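Local coordinates for tubulin-like protein CetZ (Methanosaeta thermophila, PDB 3ZID), which binds GTP, probably hydrolyses it, and is thought to control cell shape as a cytoskeletal relative of tubulin and FtsZ, at residues M231-Y236 and S318-E323; A270-I275 and I300-K305. All coordinates share one frame; numbering follows the deposited sequence.

Contact 1: M231-Y236 and S318-E323; sequences MGTLGY and SVLSLE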
ATOM      1  N   MET A 231      -6.624  -7.433   5.114  1.00 23.70           N
ATOM      2  CA  MET A 231      -6.017  -6.772   3.984  1.00 22.25           C
ATOM      3  C   MET A 231      -7.148  -6.331   3.094  1.00 21.32           C
ATOM      4  O   MET A 231      -8.188  -6.985   3.024  1.00 19.11           O
ATOM      5  CB  MET A 231      -5.155  -7.748   3.193  1.00 24.16           C
ATOM      6  CG  MET A 231      -3.916  -8.231   3.881  1.00 29.35           C
ATOM      7  SD  MET A 231      -3.210  -9.532   2.865  1.00 43.90           S
ATOM      8  CE  MET A 231      -1.582  -9.725   3.545  1.00 79.43           C
ATOM      9  N   GLY A 232      -6.924  -5.248   2.364  1.00 23.01           N
ATOM     10  CA  GLY A 232      -7.956  -4.732   1.496  1.00 21.06           C
ATOM     11  C   GLY A 232      -7.366  -3.784   0.501  1.00 21.19           C
ATOM     12  O   GLY A 232      -6.161  -3.784   0.255  1.00 20.43           O
ATOM     13  N   THR A 233      -8.217  -2.935  -0.047  1.00 18.65           N
ATOM     14  CA  THR A 233      -7.770  -1.990  -1.041  1.00 22.09           C
ATOM     15  C   THR A 233      -8.760  -0.843  -1.118  1.00 20.29           C
ATOM     16  O   THR A 233      -9.751  -0.834  -0.383  1.00 15.59           O
ATOM     17  CB  THR A 233      -7.554  -2.659  -2.425  1.00 15.60           C
ATOM     18  OG1 THR A 233      -6.751  -1.798  -3.250  1.00 18.37           O
ATOM     19  CG2 THR A 233      -8.886  -2.938  -3.126  1.00 16.19           C
ATOM     20  N   LEU A 234      -8.459   0.133  -1.970  1.00 15.44           N
ATOM     21  CA  LEU A 234      -9.353   1.260  -2.201  1.00 19.56           C
ATOM     22  C   LEU A 234      -9.818   1.239  -3.659  1.00 22.55           C
ATOM     23  O   LEU A 234      -9.017   1.067  -4.581  1.00 20.89           O
ATOM     24  CB  LEU A 234      -8.637   2.582  -1.929  1.00 13.23           C
ATOM     25  CG  LEU A 234      -8.125   2.800  -0.515  1.00 18.68           C
ATOM     26  CD1 LEU A 234      -7.416   4.151  -0.402  1.00 12.52           C
ATOM     27  CD2 LEU A 234      -9.287   2.747   0.470  1.00 24.64           C
ATOM     28  N   GLY A 235     -11.107   1.459  -3.864  1.00 21.55           N
ATOM     29  CA  GLY A 235     -11.645   1.649  -5.203  1.00 22.31           C
ATOM     30  C   GLY A 235     -12.110   3.095  -5.403  1.00 22.34           C
ATOM     31  O   GLY A 235     -12.324   3.837  -4.453  1.00 21.41           O
ATOM     32  N   TYR A 236     -12.248   3.504  -6.652  1.00 19.77           N
ATOM     33  CA  TYR A 236     -12.496   4.902  -6.917  1.00 23.70           C
ATOM     34  C   TYR A 236     -13.115   5.050  -8.279  1.00 25.32           C
ATOM     35  O   TYR A 236     -12.782   4.308  -9.197  1.00 24.87           O
ATOM     36  CB  TYR A 236     -11.182   5.652  -6.898  1.00 20.18           C
ATOM     37  CG  TYR A 236     -11.272   7.137  -7.112  1.00 23.26           C
ATOM     38  CD1 TYR A 236     -11.227   7.695  -8.382  1.00 23.16           C
ATOM     39  CD2 TYR A 236     -11.355   7.989  -6.024  1.00 26.59           C
ATOM     40  CE1 TYR A 236     -11.274   9.069  -8.552  1.00 19.29           C
ATOM     41  CE2 TYR A 236     -11.397   9.339  -6.182  1.00 30.24           C
ATOM     42  CZ  TYR A 236     -11.370   9.878  -7.440  1.00 26.83           C
ATOM     43  OH  TYR A 236     -11.414  11.246  -7.547  1.00 32.81           O
ATOM     44  N   SER A 318     -14.514   3.404  -2.517  1.00 15.84           N
ATOM     45  CA  SER A 318     -14.843   2.164  -1.843  1.00 27.22           C
ATOM     46  C   SER A 318     -13.642   1.669  -1.035  1.00 26.99           C
ATOM     47  O   SER A 318     -12.504   1.675  -1.507  1.00 26.03           O
ATOM     48  CB  SER A 318     -15.294   1.118  -2.867  1.00 29.11           C
ATOM     49  OG  SER A 318     -14.280   0.892  -3.838  1.00 32.83           O
ATOM     50  N   VAL A 319     -13.899   1.277   0.201  1.00 25.27           N
ATOM     51  CA  VAL A 319     -12.861   0.690   1.029  1.00 24.85           C
ATOM     52  C   VAL A 319     -13.292  -0.740   1.162  1.00 21.79           C
ATOM     53  O   VAL A 319     -14.364  -1.014   1.670  1.00 19.52           O
ATOM     54  CB  VAL A 319     -12.747   1.357   2.420  1.00 27.91           C
ATOM     55  CG1 VAL A 319     -11.588   0.728   3.229  1.00 22.49           C
ATOM     56  CG2 VAL A 319     -12.580   2.901   2.279  1.00 13.72           C
ATOM     57  N   LEU A 320     -12.467  -1.648   0.660  1.00 18.97           N
ATOM     58  CA  LEU A 320     -12.790  -3.072   0.649  1.00 23.40           C
ATOM     59  C   LEU A 320     -11.897  -3.821   1.614  1.00 23.96           C
ATOM     60  O   LEU A 320     -10.730  -3.490   1.781  1.00 26.72           O
ATOM     61  CB  LEU A 320     -12.561  -3.671  -0.727  1.00 26.79           C
ATOM     62  CG  LEU A 320     -13.421  -3.165  -1.871  1.00 34.62           C
ATOM     63  CD1 LEU A 320     -13.094  -3.967  -3.126  1.00 34.36           C
ATOM     64  CD2 LEU A 320     -14.886  -3.297  -1.500  1.00 38.42           C
ATOM     65  N   SER A 321     -12.481  -4.813   2.263  1.00 23.72           N
ATOM     66  CA  SER A 321     -11.771  -5.771   3.079  1.00 19.27           C
ATOM     67  C   SER A 321     -11.866  -7.140   2.408  1.00 26.35           C
ATOM     68  O   SER A 321     -12.951  -7.539   1.992  1.00 30.47           O
ATOM     69  CB  SER A 321     -12.437  -5.814   4.461  1.00 26.37           C
ATOM     70  OG  SER A 321     -11.922  -6.844   5.273  1.00 43.93           O
ATOM     71  N   LEU A 322     -10.754  -7.874   2.322  1.00 29.72           N
ATOM     72  CA  LEU A 322     -10.739  -9.150   1.592  1.00 27.55           C
ATOM     73  C   LEU A 322     -10.989 -10.350   2.499  1.00 29.55           C
ATOM     74  O   LEU A 322     -10.494 -10.390   3.625  1.00 33.78           O
ATOM     75  CB  LEU A 322      -9.407  -9.339   0.862  1.00 21.99           C
ATOM     76  CG  LEU A 322      -9.132  -8.216  -0.142  1.00 20.21           C
ATOM     77  CD1 LEU A 322      -7.830  -8.458  -0.902  1.00 30.15           C
ATOM     78  CD2 LEU A 322     -10.339  -8.042  -1.101  1.00 29.00           C
ATOM     79  N   GLU A 323     -11.784 -11.307   2.016  1.00 38.21           N
ATOM     80  CA  GLU A 323     -11.882 -12.631   2.635  1.00 40.10           C
ATOM     81  C   GLU A 323     -10.841 -13.567   2.026  1.00 42.30           C
ATOM     82  O   GLU A 323     -10.276 -14.408   2.711  1.00 46.19           O
ATOM     83  CB  GLU A 323     -13.275 -13.241   2.422  1.00 44.03           C
ATOM     84  CG  GLU A 323     -14.410 -12.497   3.111  1.00 52.45           C
ATOM     85  CD  GLU A 323     -14.316 -12.526   4.631  1.00 53.16           C
ATOM     86  OE1 GLU A 323     -14.053 -13.605   5.202  1.00 48.92           O
ATOM     87  OE2 GLU A 323     -14.501 -11.463   5.256  1.00 58.66           O
TER

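Contact 2: A270-I275 and I300-K305; sequences AGRAMI and IGHVFK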
ATOM      1  N   ALA A 270     -14.578  -9.952  -1.343  1.00 27.07           N
ATOM      2  CA  ALA A 270     -14.671  -8.876  -0.360  1.00 28.53           C
ATOM      3  C   ALA A 270     -15.712  -9.216   0.692  1.00 29.76           C
ATOM      4  O   ALA A 270     -16.859  -9.493   0.357  1.00 32.37           O
ATOM      5  CB  ALA A 270     -15.023  -7.538  -1.040  1.00 24.16           C
ATOM      6  N   GLY A 271     -15.301  -9.221   1.960  1.00 27.07           N
ATOM      7  CA  GLY A 271     -16.214  -9.483   3.067  1.00 27.69           C
ATOM      8  C   GLY A 271     -16.912  -8.255   3.630  1.00 27.44           C
ATOM      9  O   GLY A 271     -18.072  -8.329   4.029  1.00 29.49           O
ATOM     10  N   ARG A 272     -16.192  -7.136   3.684  1.00 29.40           N
ATOM     11  CA  ARG A 272     -16.717  -5.871   4.196  1.00 29.29           C
ATOM     12  C   ARG A 272     -16.337  -4.722   3.283  1.00 25.37           C
ATOM     13  O   ARG A 272     -15.310  -4.770   2.600  1.00 22.66           O
ATOM     14  CB  ARG A 272     -16.215  -5.580   5.615  1.00 31.28           C
ATOM     15  CG  ARG A 272     -16.695  -6.583   6.648  1.00 41.98           C
ATOM     16  CD  ARG A 272     -15.951  -6.475   7.967  1.00 47.03           C
ATOM     17  NE  ARG A 272     -16.274  -7.610   8.830  1.00 54.59           N
ATOM     18  CZ  ARG A 272     -15.905  -7.735  10.099  1.00 55.55           C
ATOM     19  NH1 ARG A 272     -15.191  -6.787  10.690  1.00 51.34           N
ATOM     20  NH2 ARG A 272     -16.256  -8.816  10.781  1.00 61.90           N
ATOM     21  N   ALA A 273     -17.175  -3.686   3.272  1.00 22.88           N
ATOM     22  CA  ALA A 273     -16.875  -2.483   2.505  1.00 21.76           C
ATOM     23  C   ALA A 273     -17.451  -1.208   3.147  1.00 26.23           C
ATOM     24  O   ALA A 273     -18.429  -1.249   3.894  1.00 24.78           O
ATOM     25  CB  ALA A 273     -17.366  -2.625   1.074  1.00 19.82           C
ATOM     26  N   MET A 274     -16.779  -0.092   2.891  1.00 25.19           N
ATOM     27  CA  MET A 274     -17.293   1.232   3.198  1.00 15.96           C
ATOM     28  C   MET A 274     -17.382   1.963   1.855  1.00 21.08           C
ATOM     29  O   MET A 274     -16.393   2.064   1.129  1.00 20.31           O
ATOM     30  CB  MET A 274     -16.368   1.979   4.163  1.00 20.91           C
ATOM     31  CG  MET A 274     -16.898   3.354   4.625  1.00 30.35           C
ATOM     32  SD  MET A 274     -15.817   4.119   5.865  1.00 40.66           S
ATOM     33  CE  MET A 274     -14.319   4.353   4.939  1.00 46.44           C
ATOM     34  N   ILE A 275     -18.581   2.396   1.483  1.00 21.42           N
ATOM     35  CA  ILE A 275     -18.776   3.136   0.237  1.00 19.89           C
ATOM     36  C   ILE A 275     -19.085   4.602   0.555  1.00 24.10           C
ATOM     37  O   ILE A 275     -20.029   4.882   1.278  1.00 20.32           O
ATOM     38  CB  ILE A 275     -19.945   2.552  -0.602  1.00 30.04           C
ATOM     39  CG1 ILE A 275     -19.809   1.036  -0.789  1.00 34.17           C
ATOM     40  CG2 ILE A 275     -20.058   3.265  -1.936  1.00 16.04           C
ATOM     41  CD1 ILE A 275     -18.628   0.609  -1.585  1.00 36.71           C
ATOM     42  N   ILE A 300     -21.227  -8.703  -0.955  1.00 42.65           N
ATOM     43  CA  ILE A 300     -20.408  -8.198   0.149  1.00 39.98           C
ATOM     44  C   ILE A 300     -21.163  -8.277   1.478  1.00 42.16           C
ATOM     45  O   ILE A 300     -22.167  -7.588   1.650  1.00 43.74           O
ATOM     46  CB  ILE A 300     -19.940  -6.752  -0.104  1.00 33.68           C
ATOM     47  CG1 ILE A 300     -19.189  -6.650  -1.423  1.00 33.46           C
ATOM     48  CG2 ILE A 300     -19.086  -6.253   1.058  1.00 22.96           C
ATOM     49  CD1 ILE A 300     -18.749  -5.235  -1.744  1.00 36.01           C
ATOM     50  N   GLY A 301     -20.664  -9.067   2.423  1.00 40.26           N
ATOM     51  CA  GLY A 301     -21.314  -9.232   3.716  1.00 44.34           C
ATOM     52  C   GLY A 301     -21.826  -8.027   4.506  1.00 47.13           C
ATOM     53  O   GLY A 301     -23.001  -7.967   4.864  1.00 48.06           O
ATOM     54  N   HIS A 302     -20.951  -7.066   4.776  1.00 41.07           N
ATOM     55  CA  HIS A 302     -21.305  -5.871   5.532  1.00 38.04           C
ATOM     56  C   HIS A 302     -20.873  -4.616   4.784  1.00 31.11           C
ATOM     57  O   HIS A 302     -19.699  -4.452   4.479  1.00 28.51           O
ATOM     58  CB  HIS A 302     -20.613  -5.896   6.896  1.00 51.80           C
ATOM     59  CG  HIS A 302     -20.880  -7.138   7.691  1.00 67.55           C
ATOM     60  ND1 HIS A 302     -22.122  -7.448   8.204  1.00 74.08           N
ATOM     61  CD2 HIS A 302     -20.059  -8.154   8.054  1.00 71.24           C
ATOM     62  CE1 HIS A 302     -22.054  -8.597   8.853  1.00 74.36           C
ATOM     63  NE2 HIS A 302     -20.813  -9.047   8.775  1.00 72.77           N
ATOM     64  N   VAL A 303     -21.814  -3.741   4.459  1.00 32.18           N
ATOM     65  CA  VAL A 303     -21.471  -2.512   3.756  1.00 33.10           C
ATOM     66  C   VAL A 303     -21.895  -1.291   4.550  1.00 30.31           C
ATOM     67  O   VAL A 303     -23.044  -1.177   4.946  1.00 30.05           O
ATOM     68  CB  VAL A 303     -22.151  -2.449   2.381  1.00 35.47           C
ATOM     69  CG1 VAL A 303     -21.731  -1.175   1.647  1.00 28.25           C
ATOM     70  CG2 VAL A 303     -21.820  -3.701   1.569  1.00 31.64           C
ATOM     71  N   PHE A 304     -20.955  -0.392   4.800  1.00 28.77           N
ATOM     72  CA  PHE A 304     -21.256   0.894   5.433  1.00 26.17           C
ATOM     73  C   PHE A 304     -21.226   1.950   4.354  1.00 23.60           C
ATOM     74  O   PHE A 304     -20.512   1.817   3.360  1.00 25.84           O
ATOM     75  CB  PHE A 304     -20.197   1.261   6.470  1.00 21.81           C
ATOM     76  CG  PHE A 304     -20.067   0.281   7.570  1.00 33.22           C
ATOM     77  CD1 PHE A 304     -20.932   0.314   8.646  1.00 31.08           C
ATOM     78  CD2 PHE A 304     -19.087  -0.694   7.525  1.00 31.25           C
ATOM     79  CE1 PHE A 304     -20.809  -0.591   9.666  1.00 34.21           C
ATOM     80  CE2 PHE A 304     -18.966  -1.611   8.540  1.00 36.28           C
ATOM     81  CZ  PHE A 304     -19.828  -1.562   9.609  1.00 35.91           C
ATOM     82  N   LYS A 305     -22.016   2.994   4.529  1.00 22.96           N
ATOM     83  CA  LYS A 305     -22.074   4.027   3.523  1.00 25.14           C
ATOM     84  C   LYS A 305     -21.973   5.381   4.147  1.00 23.41           C
ATOM     85  O   LYS A 305     -22.347   5.571   5.306  1.00 29.81           O
ATOM     86  CB  LYS A 305     -23.349   3.910   2.694  1.00 32.66           C
ATOM     87  CG  LYS A 305     -24.583   4.427   3.395  1.00 35.47           C
ATOM     88  CD  LYS A 305     -25.800   4.135   2.545  1.00 46.47           C
ATOM     89  CE  LYS A 305     -27.004   4.920   3.028  1.00 46.64           C
ATOM     90  NZ  LYS A 305     -26.736   6.367   2.886  1.00 52.67           N
TER

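Contact 1: M231-Y236 and S318-E323
Strands 232-236 and 318-322 run antiparallel, their directions 155° apart, and five backbone hydrogen bonds join the two segments, the last of them where Leu322 N donates to Met231 O, lying nearly along its C=O axis.

Leu234 and Val319 stand side by side on one face, CD2 of Leu234 lying 3.8 Å from CG2 of Val319. On the face of Thr233 and Leu320, Ser318 OG takes the crowded position between its own N and carbonyl carbon (chi1 58°). This puts it 3.1 Å from Gly235 CA, where a side chain on Gly235 would clash. The Ser318 hydroxyl bonds to Ser253 O. Gly232 lets the backbones close in: its CA lies 3.1 Å from Leu320 O, and a side chain there would clash with that oxygen.

The pair belongs to the four-stranded mixed sheet of the C-terminal domain in the tubulin/FtsZ fold, where 232-238 is an outermost strand within this chain. Thr233 OG1 bonds to Leu173 O, and Gly232 makes backbone bonds with Met171 and Leu173. Strand 232-238 is thus tied to strand 172-175, the last strand of the parallel GTPase sheet. Helix 186-210 meets Leu234 through Leu201 and Val319 through Leu204. Helix 219-225 packs on Val319 and Ser321, and strand 270-279 continues the sheet beyond strand 315-322.

Contact 2: A270-I275 and I300-K305
Four backbone hydrogen bonds tie the parallel strands 270-275 and 302-305. His302 N and Phe304 N donate to Gly271 O and Ala273 O, while Ala273 N and Ile275 N donate to His302 O and Phe304 O. The bond from Ala273 N to His302 O, 2.9 Å long, lies nearly along the C=O axis. The one from Phe304 N to Ala273 O is 2.8 Å and lies in the carbonyl plane.

On one face Arg272 and His302 lie side by side and point the same way. Arg272 CG sits at the edge of the imidazole, in its plane, 4.0 Å from His302 CD2. The guanidinium and ring planes are 74° apart, far from parallel. The arginine chain is extended from CG to NE, and its NH1 bonds to Thr223 O, which fixes the far end. Phe304 comes next on this face, with CD2 3.7 Å from Ala273 O.

On the other face the side chains of Ile275 and Val303 cross obliquely, CG1 to CG1 at 3.8 Å. Ile300 lies just before the second strand. Its CG2, anti to its own N, reaches Ala273 CB at 4.0 Å and also lies near Gly271 O. Its CD1 meets the same methyl, and its CG1 packs on Ala270 CB. An alanine here would remove CG1, CG2 and CD1 and would probably loosen the packing against Ala270 and Ala273.

Helix 286-296 links the two strands as a beta-alpha-beta unit and packs on Ile275, Val303 and Lys305. Helix 219-225 meets Met274 and Phe304 on the opposite face. Strand 302-309 is outermost in the sheet within this chain; strand 315-322 flanks 270-279 on its other side.

In the fold
From the N terminus, the chain first builds the six-stranded parallel sheet of the GTPase domain, then passes through helices 186-210 and 219-225 to strand 232-238. Strand 270-279, helix 286-296 and strand 302-309 follow, and contact 2 closes this short loop. The chain then enters strand 315-322, which returns to strand 232-238 at contact 1. Contact 2 is therefore nested inside the loop closed by contact 1. Their centres are about 9 Å apart. Probable hydrogen bonds from Val319 N to Met274 O and from Ser321 N to Arg272 O join them. Strand 315-322 thus holds the crossover unit in the mixed sheet, and strand 232-238 joins that sheet to the GTPase domain.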